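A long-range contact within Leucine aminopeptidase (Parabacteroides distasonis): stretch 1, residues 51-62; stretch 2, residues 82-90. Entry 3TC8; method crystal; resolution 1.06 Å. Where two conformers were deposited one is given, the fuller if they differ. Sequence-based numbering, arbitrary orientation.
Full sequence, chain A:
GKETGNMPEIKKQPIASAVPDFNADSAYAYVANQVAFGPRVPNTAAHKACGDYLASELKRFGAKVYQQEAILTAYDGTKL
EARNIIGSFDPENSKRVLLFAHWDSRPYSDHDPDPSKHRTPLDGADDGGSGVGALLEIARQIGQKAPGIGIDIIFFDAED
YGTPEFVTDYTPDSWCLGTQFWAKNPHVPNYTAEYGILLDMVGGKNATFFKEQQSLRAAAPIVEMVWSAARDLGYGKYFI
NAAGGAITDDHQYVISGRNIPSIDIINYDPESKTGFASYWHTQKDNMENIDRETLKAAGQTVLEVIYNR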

ATOM      1  N   GLY A  51      -5.789 -11.383   7.441  1.00  9.38           N
ATOM      2  CA  GLY A  51      -4.575 -11.890   6.850  1.00  9.24           C
ATOM      3  C   GLY A  51      -4.770 -13.222   6.187  1.00  8.93           C
ATOM      4  O   GLY A  51      -4.268 -13.498   5.107  1.00  9.37           O
ATOM      5  N   ASP A  52      -5.518 -14.096   6.863  1.00  8.74           N
ATOM      6  CA  ASP A  52      -5.845 -15.382   6.261  1.00  9.94           C
ATOM      7  C   ASP A  52      -6.615 -15.244   4.945  1.00  8.94           C
ATOM      8  O   ASP A  52      -6.346 -15.945   3.969  1.00 10.31           O
ATOM      9  CB  ASP A  52      -6.660 -16.260   7.227  1.00 10.76           C
ATOM     10  CG  ASP A  52      -5.892 -16.785   8.422  1.00 13.47           C
ATOM     11  OD1 ASP A  52      -4.693 -16.544   8.558  1.00 14.37           O
ATOM     12  OD2 ASP A  52      -6.550 -17.496   9.218  1.00 18.69           O
ATOM     13  N   TYR A  53      -7.560 -14.315   4.916  1.00  8.44           N
ATOM     14  CA  TYR A  53      -8.324 -14.001   3.719  1.00  9.38           C
ATOM     15  C   TYR A  53      -7.436 -13.473   2.588  1.00  8.75           C
ATOM     16  O   TYR A  53      -7.535 -13.937   1.451  1.00  9.55           O
ATOM     17  CB  TYR A  53      -9.409 -12.986   4.095  1.00  9.09           C
ATOM     18  CG  TYR A  53     -10.131 -12.421   2.891  1.00  8.28           C
ATOM     19  CD1 TYR A  53     -11.073 -13.140   2.193  1.00  9.72           C
ATOM     20  CD2 TYR A  53      -9.805 -11.179   2.422  1.00  9.43           C
ATOM     21  CE1 TYR A  53     -11.689 -12.644   1.064  1.00  9.44           C
ATOM     22  CE2 TYR A  53     -10.409 -10.638   1.249  1.00 10.99           C
ATOM     23  CZ  TYR A  53     -11.319 -11.435   0.557  1.00  9.72           C
ATOM     24  OH  TYR A  53     -11.936 -10.967  -0.573  1.00 11.49           O
ATOM     25  N   LEU A  54      -6.533 -12.553   2.895  1.00  8.36           N
ATOM     26  CA  LEU A  54      -5.654 -12.007   1.881  1.00  8.52           C
ATOM     27  C   LEU A  54      -4.742 -13.075   1.296  1.00  8.82           C
ATOM     28  O   LEU A  54      -4.534 -13.143   0.084  1.00  8.66           O
ATOM     29  CB  LEU A  54      -4.806 -10.861   2.475  1.00  8.72           C
ATOM     30  CG  LEU A  54      -5.588  -9.632   2.899  1.00  8.46           C
ATOM     31  CD1 LEU A  54      -4.668  -8.628   3.583  1.00 10.57           C
ATOM     32  CD2 LEU A  54      -6.346  -8.993   1.729  1.00  9.14           C
ATOM     33  N   ALA A  55      -4.192 -13.927   2.156  1.00  8.41           N
ATOM     34  CA  ALA A  55      -3.336 -15.008   1.697  1.00  9.58           C
ATOM     35  C   ALA A  55      -4.082 -15.952   0.755  1.00  9.82           C
ATOM     36  O   ALA A  55      -3.559 -16.399  -0.269  1.00  9.71           O
ATOM     37  CB  ALA A  55      -2.732 -15.770   2.851  1.00 10.58           C
ATOM     38  N   SER A  56      -5.308 -16.317   1.134  1.00  9.43           N
ATOM     39  CA  SER A  56      -6.099 -17.220   0.305  1.00  9.42           C
ATOM     40  C   SER A  56      -6.503 -16.606  -1.027  1.00  9.26           C
ATOM     41  O   SER A  56      -6.600 -17.336  -2.023  1.00  9.52           O
ATOM     42  CB  SER A  56      -7.275 -17.825   1.077  1.00 11.33           C
ATOM     43  OG  SER A  56      -8.227 -16.888   1.358  1.00 12.58           O
ATOM     44  N   GLU A  57      -6.741 -15.314  -1.048  1.00  9.22           N
ATOM     45  CA  GLU A  57      -7.115 -14.671  -2.245  0.50  9.93           C
ATOM     46  C   GLU A  57      -5.893 -14.695  -3.259  1.00  9.70           C
ATOM     47  O   GLU A  57      -6.023 -15.082  -4.423  1.00 10.49           O
ATOM     48  CB  GLU A  57      -7.694 -13.290  -1.860  0.50  9.73           C
ATOM     49  CG  GLU A  57      -8.496 -12.723  -2.963  0.50  8.49           C
ATOM     50  CD  GLU A  57      -9.894 -13.392  -3.179  0.50  9.02           C
ATOM     51  OE1 GLU A  57     -10.463 -13.199  -4.285  0.50 10.79           O
ATOM     52  OE2 GLU A  57     -10.414 -14.109  -2.269  0.50  9.81           O
ATOM     53  N   LEU A  58      -4.677 -14.382  -2.760  1.00  9.67           N
ATOM     54  CA  LEU A  58      -3.507 -14.451  -3.635  1.00  9.45           C
ATOM     55  C   LEU A  58      -3.277 -15.879  -4.137  1.00  9.66           C
ATOM     56  O   LEU A  58      -2.921 -16.094  -5.288  1.00 10.61           O
ATOM     57  CB  LEU A  58      -2.256 -13.910  -2.921  1.00  9.56           C
ATOM     58  CG  LEU A  58      -2.249 -12.416  -2.648  1.00  9.71           C
ATOM     59  CD1 LEU A  58      -1.028 -12.126  -1.757  1.00 11.48           C
ATOM     60  CD2 LEU A  58      -2.240 -11.577  -3.909  1.00 11.49           C
ATOM     61  N   LYS A  59      -3.501 -16.872  -3.294  1.00  9.44           N
ATOM     62  CA  LYS A  59      -3.303 -18.218  -3.734  0.50  9.93           C
ATOM     63  C   LYS A  59      -4.292 -18.600  -4.833  1.00  9.58           C
ATOM     64  O   LYS A  59      -3.939 -19.294  -5.784  1.00 10.33           O
ATOM     65  CB  LYS A  59      -3.419 -19.126  -2.523  0.50 10.42           C
ATOM     66  CG  LYS A  59      -3.001 -20.536  -2.816  0.50 14.29           C
ATOM     67  CD  LYS A  59      -2.762 -21.358  -1.571  0.50 17.90           C
ATOM     68  CE  LYS A  59      -2.493 -22.867  -1.808  0.50 21.20           C
ATOM     69  NZ  LYS A  59      -1.968 -23.556  -0.580  0.50 22.70           N
ATOM     70  N   ARG A  60      -5.538 -18.140  -4.696  1.00  9.29           N
ATOM     71  CA  ARG A  60      -6.539 -18.481  -5.711  0.60  9.55           C
ATOM     72  C   ARG A  60      -6.177 -17.886  -7.059  1.00 10.16           C
ATOM     73  O   ARG A  60      -6.466 -18.494  -8.095  1.00 11.23           O
ATOM     74  CB  ARG A  60      -7.900 -17.942  -5.266  0.60 10.39           C
ATOM     75  CG  ARG A  60      -8.934 -17.730  -6.348  0.60 11.99           C
ATOM     76  CD  ARG A  60     -10.208 -17.141  -5.729  0.60 10.87           C
ATOM     77  NE  ARG A  60     -10.736 -17.991  -4.630  0.60 10.33           N
ATOM     78  CZ  ARG A  60     -10.928 -17.598  -3.377  0.60  8.87           C
ATOM     79  NH1 ARG A  60     -10.755 -16.346  -3.007  0.60 11.20           N
ATOM     80  NH2 ARG A  60     -11.326 -18.481  -2.493  0.60  8.22           N
ATOM     81  N   PHE A  61      -5.498 -16.762  -7.098  1.00  9.67           N
ATOM     82  CA  PHE A  61      -5.057 -16.171  -8.351  1.00 10.26           C
ATOM     83  C   PHE A  61      -3.922 -16.946  -9.003  1.00 10.63           C
ATOM     84  O   PHE A  61      -3.559 -16.664 -10.133  1.00 12.02           O
ATOM     85  CB  PHE A  61      -4.594 -14.731  -8.131  1.00 10.23           C
ATOM     86  CG  PHE A  61      -5.596 -13.815  -7.488  1.00  9.89           C
ATOM     87  CD1 PHE A  61      -6.983 -14.007  -7.575  1.00 10.48           C
ATOM     88  CD2 PHE A  61      -5.156 -12.759  -6.712  1.00 10.25           C
ATOM     89  CE1 PHE A  61      -7.858 -13.116  -6.966  1.00 10.80           C
ATOM     90  CE2 PHE A  61      -6.026 -11.872  -6.121  1.00 10.87           C
ATOM     91  CZ  PHE A  61      -7.374 -12.065  -6.231  1.00 10.88           C
ATOM     92  N   GLY A  62      -3.286 -17.852  -8.267  1.00 11.15           N
ATOM     93  CA  GLY A  62      -2.167 -18.622  -8.770  1.00 11.06           C
ATOM     94  C   GLY A  62      -0.810 -18.151  -8.305  1.00 10.48           C
ATOM     95  O   GLY A  62       0.194 -18.664  -8.760  1.00 12.36           O
ATOM     96  N   ALA A  82       3.275  -9.912  13.762  1.00 10.72           N
ATOM     97  CA  ALA A  82       3.191  -9.361  12.411  1.00 10.07           C
ATOM     98  C   ALA A  82       3.271 -10.463  11.362  1.00  9.63           C
ATOM     99  O   ALA A  82       3.873 -11.530  11.572  1.00 10.87           O
ATOM    100  CB  ALA A  82       4.302  -8.347  12.211  1.00 11.84           C
ATOM    101  N   ARG A  83       2.672 -10.174  10.214  1.00  8.92           N
ATOM    102  CA  ARG A  83       2.631 -11.103   9.105  1.00  9.15           C
ATOM    103  C   ARG A  83       2.656 -10.312   7.803  1.00  8.73           C
ATOM    104  O   ARG A  83       1.687  -9.656   7.439  1.00  9.05           O
ATOM    105  CB  ARG A  83       1.373 -11.971   9.188  1.00  9.90           C
ATOM    106  CG  ARG A  83       1.206 -12.870   8.010  1.00 11.49           C
ATOM    107  CD  ARG A  83       0.223 -13.983   8.141  1.00 14.03           C
ATOM    108  NE  ARG A  83      -1.069 -13.532   8.686  1.00 12.35           N
ATOM    109  CZ  ARG A  83      -2.197 -14.236   8.636  1.00 11.83           C
ATOM    110  NH1 ARG A  83      -2.321 -15.239   7.801  1.00 12.28           N
ATOM    111  NH2 ARG A  83      -3.207 -13.855   9.366  1.00 11.68           N
ATOM    112  N   ASN A  84       3.799 -10.335   7.121  1.00  8.96           N
ATOM    113  CA  ASN A  84       3.886  -9.819   5.755  1.00  8.84           C
ATOM    114  C   ASN A  84       3.435 -10.920   4.806  1.00  8.72           C
ATOM    115  O   ASN A  84       3.773 -12.077   4.998  1.00 10.73           O
ATOM    116  CB  ASN A  84       5.309  -9.389   5.404  1.00  9.12           C
ATOM    117  CG  ASN A  84       5.851  -8.280   6.267  1.00  8.31           C
ATOM    118  OD1 ASN A  84       5.154  -7.315   6.583  1.00  8.53           O
ATOM    119  ND2 ASN A  84       7.150  -8.370   6.595  1.00  9.33           N
ATOM    120  N   ILE A  85       2.631 -10.562   3.815  1.00  8.59           N
ATOM    121  CA  ILE A  85       2.056 -11.527   2.894  1.00  9.27           C
ATOM    122  C   ILE A  85       2.561 -11.244   1.502  1.00  8.41           C
ATOM    123  O   ILE A  85       2.359 -10.165   0.978  1.00  9.36           O
ATOM    124  CB  ILE A  85       0.525 -11.517   2.976  1.00  8.87           C
ATOM    125  CG1 ILE A  85       0.025 -11.737   4.408  1.00 11.02           C
ATOM    126  CG2 ILE A  85      -0.098 -12.505   1.995  1.00 12.00           C
ATOM    127  CD1 ILE A  85      -1.420 -11.421   4.647  1.00 14.35           C
ATOM    128  N   ILE A  86       3.225 -12.239   0.915  1.00  9.22           N
ATOM    129  CA  ILE A  86       3.872 -12.090  -0.368  1.00  8.78           C
ATOM    130  C   ILE A  86       3.265 -13.067  -1.377  1.00  9.23           C
ATOM    131  O   ILE A  86       3.189 -14.232  -1.089  1.00 10.35           O
ATOM    132  CB  ILE A  86       5.398 -12.366  -0.291  1.00 10.94           C
ATOM    133  CG1 ILE A  86       6.086 -11.432   0.705  1.00 11.94           C
ATOM    134  CG2 ILE A  86       6.035 -12.258  -1.694  1.00 12.27           C
ATOM    135  CD1 ILE A  86       6.393 -11.961   2.034  1.00 16.20           C
ATOM    136  N   GLY A  87       2.814 -12.548  -2.511  1.00  8.60           N
ATOM    137  CA  GLY A  87       2.361 -13.393  -3.615  1.00  9.06           C
ATOM    138  C   GLY A  87       3.206 -13.172  -4.817  1.00  8.94           C
ATOM    139  O   GLY A  87       3.276 -12.085  -5.366  1.00 10.05           O
ATOM    140  N   SER A  88       3.850 -14.224  -5.280  1.00  9.73           N
ATOM    141  CA  SER A  88       4.792 -14.117  -6.402  0.60  9.77           C
ATOM    142  C   SER A  88       4.238 -14.837  -7.631  1.00 10.36           C
ATOM    143  O   SER A  88       3.882 -16.039  -7.578  1.00 11.50           O
ATOM    144  CB  SER A  88       6.146 -14.729  -6.050  0.60  9.73           C
ATOM    145  OG  SER A  88       6.705 -14.095  -4.913  0.60  9.69           O
ATOM    146  N   PHE A  89       4.195 -14.118  -8.737  1.00 10.45           N
ATOM    147  CA  PHE A  89       3.798 -14.682 -10.016  1.00 10.96           C
ATOM    148  C   PHE A  89       5.045 -14.824 -10.879  1.00 13.29           C
ATOM    149  O   PHE A  89       5.987 -14.024 -10.812  1.00 13.43           O
ATOM    150  CB  PHE A  89       2.813 -13.759 -10.680  1.00 11.81           C
ATOM    151  CG  PHE A  89       1.512 -13.627  -9.966  1.00 11.77           C
ATOM    152  CD1 PHE A  89       0.467 -14.510 -10.210  1.00 12.68           C
ATOM    153  CD2 PHE A  89       1.269 -12.553  -9.132  1.00 12.48           C
ATOM    154  CE1 PHE A  89      -0.756 -14.331  -9.634  1.00 12.69           C
ATOM    155  CE2 PHE A  89       0.048 -12.396  -8.565  1.00 13.76           C
ATOM    156  CZ  PHE A  89      -0.976 -13.294  -8.800  1.00 13.96           C
ATOM    157  N   ASP A  90       5.053 -15.872 -11.731  1.00 15.17           N
ATOM    158  CA  ASP A  90       6.229 -16.273 -12.585  1.00 15.59           C
ATOM    159  C   ASP A  90       7.482 -16.273 -11.701  1.00 15.05           C
ATOM    160  O   ASP A  90       8.435 -15.515 -11.960  1.00 14.56           O
ATOM    161  CB  ASP A  90       6.356 -15.293 -13.773  1.00 16.10           C
ATOM    162  CG  ASP A  90       7.321 -15.744 -14.872  1.00 19.79           C
ATOM    163  OD1 ASP A  90       7.850 -16.863 -14.795  1.00 23.73           O
ATOM    164  OD2 ASP A  90       7.539 -14.905 -15.792  1.00 25.36           O
TER
HETATM  165  O   HOH W   1       2.950 -18.276  -9.198  1.00 18.27           O

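The helix of stretch 1 lies along the strand of stretch 2 with the two segments running the same way, their axes 3° from parallel and 8.8 Å apart at closest approach. The register follows from this alignment: Gly51 pairs with Arg83, Ala55 with Ile85, Leu58 with Gly87 and Gly62 with Phe89, so one helical face meets alternate residues of the strand. The contact buries 449 Å², both sides summed.

At the N-terminal end of the contact, Asp52 and Arg83 form a salt bridge. Arg83 NH1 donates to Asp52 OD1 at 2.8 Å (153°), and Arg83 NH2 adds a weak bond to the same Asp52 OD1 at 3.2 Å (134°); the carboxylate oxygen thus sits at the edge of the guanidinium, near its plane, where the N-H groups can reach it. The CA-to-CB bond of Asp52 points away from the strand, but the end of the side chain comes back to meet the arginine. Gly51 CA lies over one face of the guanidinium, 3.5 Å from Arg83 NH2. Glycine makes this fit possible, since an ideal CB on Gly51 would stand 2.4 Å from Arg83 NH2, a clash.

The apolar packing centres on Ile85, which points toward the helix and is the most extensively covered residue of the contact. Its CD1 lies 4.1 Å from Leu54 CB and 3.6 Å from Gly51 O, while Ile85 CG2 packs 4.3 Å from Ala55 CB and 3.9 Å from Leu58 CD1. Residues spread over about two turns of the helix, from Gly51 to Leu58, therefore line one side chain. Leu58 also reaches the strand backbone, with Leu58 CD1 3.9 Å from Gly87 N. Here the absence of a side chain gives the leucine room: an ideal CB on Gly87 would be a tight 3.1 Å from Leu58 CD1.

The aromatic contact is made by Phe89, whose CZ lies 3.9 Å from Phe61 CB. Phe89 CE1 is 3.7 Å from Phe61 O, which approaches the edge of the Phe89 ring near its plane. The end of the Phe61 side chain leads away from the strand.

Past the helix, Gly62 leaves helical geometry with positive phi in a Schellman motif, its N bonded to Lys59 O at 2.9 Å. A CB there would jam against the preceding carbonyl oxygen, which by itself calls for glycine. Water 1 links the stretches, donating to Gly62 O at 2.8 Å and to Ser88 O at 2.9 Å.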